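Long-range contact in BF1531-like N-terminal domain-containing protein (Bacteroides fragilis, PDB 3SLR), which binds magnesium through a phosphatase-like domain and probably acts as a hydrolase on ester bonds, though its biological role is uncharacterized: residues I275-A286 with D302-K313. Sequence-based numbering, arbitrary orientation.
Sequences IAVCSKNNEGKA and DIAVFVANWENK
The Phe306 ring lies with one face against Val277, whose CB stands 4.1 Å from the ring centroid, close to the normal, in a CH-pi contact; Ala286 CB meets the ring edge in plane, and Phe290 packs on it edge-to-face. The Trp310 indole instead lays one face, towards its rim, over the backbone of Lys280 and Asn281, CZ2 reaching Asn281 CA at 3.7 Å. Phe306 sits on the last strand of a parallel beta-alpha-beta unit of a Rossmann-like phosphatase domain, consistent with the HAD type, in which 305-309 is the outermost strand beside 274-280; Trp310 follows in the loop just beyond. The strands run 4° apart, knit by Val277 N to Val305 O (2.9 Å), Val307 N to Val277 O and Ser279 N to Val307 O. At the edge of the Phe306 ring, helix 283-292 passes over this side of the sheet, and Ala286 CB touches Ala308 CB at 3.8 Å. On the opposite face, Cys278 SG rests on Lys313 CB and CG. Beyond CG the extended Lys313 chain runs to the magnesium site, where its ammonium forms a salt bridge with Asp335 and a weak hydrogen bond with Asp228. The same NZ also donates to Cys278 O at 2.9 Å, tilted 28° from the carbonyl plane.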
# COMPACT_ATOMS: atom_id res chain seq x y z
N ILE A 275 2.39 15.15 12.16
CA ILE A 275 2.30 16.12 11.07
C ILE A 275 3.16 17.35 11.34
O ILE A 275 3.12 17.92 12.43
CB ILE A 275 0.85 16.59 10.83
CG1 ILE A 275 -0.11 15.41 10.87
CG2 ILE A 275 0.76 17.35 9.50
CD1 ILE A 275 0.11 14.38 9.76
N ALA A 276 3.93 17.76 10.34
CA ALA A 276 4.74 18.96 10.46
C ALA A 276 4.49 19.86 9.26
O ALA A 276 4.11 19.38 8.20
CB ALA A 276 6.22 18.58 10.54
N VAL A 277 4.72 21.16 9.43
CA VAL A 277 4.62 22.10 8.32
C VAL A 277 6.01 22.63 7.99
O VAL A 277 6.82 22.89 8.88
CB VAL A 277 3.63 23.26 8.63
CG1 VAL A 277 3.81 24.42 7.65
CG2 VAL A 277 2.18 22.75 8.60
N CYS A 278 6.29 22.78 6.70
CA CYS A 278 7.54 23.37 6.23
C CYS A 278 7.23 24.26 5.04
O CYS A 278 6.99 23.78 3.93
CB CYS A 278 8.57 22.30 5.84
SG CYS A 278 10.23 22.98 5.45
N SER A 279 7.22 25.57 5.28
CA SER A 279 6.67 26.52 4.33
C SER A 279 7.54 27.77 4.19
O SER A 279 8.11 28.25 5.17
CB SER A 279 5.25 26.90 4.77
OG SER A 279 4.68 27.93 3.97
N LYS A 280 7.64 28.29 2.97
CA LYS A 280 8.27 29.57 2.70
C LYS A 280 7.22 30.65 2.95
O LYS A 280 6.43 30.96 2.07
CB LYS A 280 8.71 29.63 1.23
CG LYS A 280 10.20 29.88 0.97
CD LYS A 280 11.07 28.80 1.55
CE LYS A 280 12.47 28.76 0.91
NZ LYS A 280 12.48 28.29 -0.51
N ASN A 281 7.20 31.18 4.17
CA ASN A 281 6.20 32.16 4.58
C ASN A 281 6.62 32.81 5.89
O ASN A 281 7.40 32.25 6.66
CB ASN A 281 4.83 31.51 4.80
CG ASN A 281 3.95 31.52 3.55
OD1 ASN A 281 3.44 30.47 3.12
ND2 ASN A 281 3.75 32.69 2.97
N ASN A 282 6.09 34.00 6.14
CA ASN A 282 6.08 34.56 7.47
C ASN A 282 5.25 33.66 8.38
O ASN A 282 4.14 33.25 8.01
CB ASN A 282 5.49 35.98 7.42
CG ASN A 282 5.24 36.55 8.80
OD1 ASN A 282 4.13 36.44 9.33
ND2 ASN A 282 6.27 37.16 9.38
N GLU A 283 5.77 33.33 9.55
CA GLU A 283 5.09 32.37 10.42
C GLU A 283 3.68 32.83 10.80
O GLU A 283 2.73 32.04 10.76
CB GLU A 283 5.90 32.08 11.67
CG GLU A 283 5.27 31.03 12.58
CD GLU A 283 5.97 30.93 13.92
OE1 GLU A 283 7.11 30.41 13.95
OE2 GLU A 283 5.40 31.39 14.93
N GLY A 284 3.56 34.10 11.18
CA GLY A 284 2.26 34.66 11.53
C GLY A 284 1.22 34.46 10.45
O GLY A 284 0.10 34.01 10.71
N LYS A 285 1.59 34.80 9.22
CA LYS A 285 0.67 34.69 8.08
C LYS A 285 0.30 33.24 7.78
O LYS A 285 -0.83 32.93 7.40
CB LYS A 285 1.29 35.32 6.84
CG LYS A 285 1.53 36.82 6.95
CD LYS A 285 1.86 37.43 5.59
CE LYS A 285 1.91 38.96 5.65
NZ LYS A 285 0.67 39.55 6.24
N ALA A 286 1.28 32.36 7.93
CA ALA A 286 1.09 30.95 7.63
C ALA A 286 0.15 30.30 8.62
O ALA A 286 -0.60 29.40 8.26
CB ALA A 286 2.44 30.21 7.63
N ASP A 302 -3.25 19.98 15.31
CA ASP A 302 -2.94 18.78 14.53
C ASP A 302 -1.49 18.80 14.08
O ASP A 302 -0.97 17.80 13.60
CB ASP A 302 -3.86 18.68 13.31
CG ASP A 302 -5.30 18.43 13.68
OD1 ASP A 302 -5.56 17.65 14.62
OD2 ASP A 302 -6.19 19.04 13.03
N ILE A 303 -0.83 19.94 14.24
CA ILE A 303 0.52 20.11 13.72
C ILE A 303 1.55 20.07 14.85
O ILE A 303 1.58 20.95 15.72
CB ILE A 303 0.66 21.44 12.94
CG1 ILE A 303 -0.47 21.60 11.91
CG2 ILE A 303 2.02 21.52 12.29
CD1 ILE A 303 -0.42 20.60 10.77
N ALA A 304 2.40 19.05 14.84
CA ALA A 304 3.39 18.86 15.90
C ALA A 304 4.54 19.87 15.87
O ALA A 304 4.99 20.34 16.91
CB ALA A 304 3.94 17.44 15.86
N VAL A 305 5.02 20.18 14.67
CA VAL A 305 6.10 21.14 14.51
C VAL A 305 5.75 22.02 13.34
O VAL A 305 5.49 21.52 12.25
CB VAL A 305 7.45 20.45 14.19
CG1 VAL A 305 8.58 21.46 14.22
CG2 VAL A 305 7.71 19.32 15.18
N PHE A 306 5.72 23.33 13.56
CA PHE A 306 5.29 24.28 12.54
C PHE A 306 6.45 25.19 12.17
O PHE A 306 6.85 26.06 12.95
CB PHE A 306 4.09 25.08 13.06
CG PHE A 306 3.26 25.75 11.98
CD1 PHE A 306 3.79 26.77 11.21
CD2 PHE A 306 1.95 25.36 11.76
CE1 PHE A 306 3.02 27.38 10.22
CE2 PHE A 306 1.18 25.97 10.78
CZ PHE A 306 1.72 26.98 10.00
N VAL A 307 7.01 24.98 10.98
CA VAL A 307 8.16 25.76 10.54
C VAL A 307 7.80 26.57 9.32
O VAL A 307 7.55 26.02 8.25
CB VAL A 307 9.38 24.85 10.21
CG1 VAL A 307 10.56 25.69 9.72
CG2 VAL A 307 9.77 24.03 11.41
N ALA A 308 7.73 27.88 9.49
CA ALA A 308 7.49 28.79 8.38
C ALA A 308 8.51 29.91 8.45
O ALA A 308 8.53 30.69 9.40
CB ALA A 308 6.06 29.38 8.46
N ASN A 309 9.37 29.99 7.43
CA ASN A 309 10.33 31.07 7.33
C ASN A 309 10.82 31.13 5.91
O ASN A 309 10.27 30.45 5.04
CB ASN A 309 11.50 30.87 8.31
CG ASN A 309 12.24 29.56 8.07
OD1 ASN A 309 12.61 29.24 6.95
ND2 ASN A 309 12.45 28.81 9.14
N TRP A 310 11.87 31.91 5.66
CA TRP A 310 12.33 32.13 4.29
C TRP A 310 13.63 31.39 3.99
O TRP A 310 14.26 31.60 2.95
CB TRP A 310 12.43 33.63 4.01
CG TRP A 310 11.10 34.31 4.21
CD1 TRP A 310 10.70 35.04 5.29
CD2 TRP A 310 9.99 34.29 3.30
NE1 TRP A 310 9.41 35.48 5.11
CE2 TRP A 310 8.95 35.04 3.90
CE3 TRP A 310 9.77 33.72 2.05
CZ2 TRP A 310 7.71 35.23 3.28
CZ3 TRP A 310 8.54 33.91 1.43
CH2 TRP A 310 7.53 34.66 2.05
N GLU A 311 13.99 30.49 4.89
CA GLU A 311 15.18 29.65 4.71
C GLU A 311 14.90 28.43 3.85
O GLU A 311 13.74 28.01 3.70
CB GLU A 311 15.72 29.23 6.08
CG GLU A 311 16.45 30.35 6.79
CD GLU A 311 17.64 30.83 5.97
OE1 GLU A 311 18.67 30.12 5.93
OE2 GLU A 311 17.53 31.91 5.35
N ASN A 312 15.95 27.86 3.27
CA ASN A 312 15.79 26.68 2.42
C ASN A 312 15.13 25.54 3.19
O ASN A 312 15.34 25.39 4.39
CB ASN A 312 17.14 26.25 1.83
CG ASN A 312 18.02 25.54 2.84
OD1 ASN A 312 17.88 24.34 3.06
ND2 ASN A 312 18.94 26.28 3.44
N LYS A 313 14.31 24.76 2.51
CA LYS A 313 13.54 23.74 3.20
C LYS A 313 14.40 22.57 3.71
O LYS A 313 14.06 21.93 4.70
CB LYS A 313 12.39 23.26 2.31
CG LYS A 313 11.42 24.39 2.02
CD LYS A 313 10.11 23.88 1.46
CE LYS A 313 9.11 25.01 1.35
NZ LYS A 313 7.71 24.50 1.26
O HOH W 1 0.91 16.01 14.55
O HOH W 2 10.99 27.19 4.20
O HOH W 3 6.90 27.01 0.46
O HOH W 4 14.20 25.50 -0.22
O HOH W 5 8.39 28.91 12.11
O HOH W 6 8.61 33.35 9.88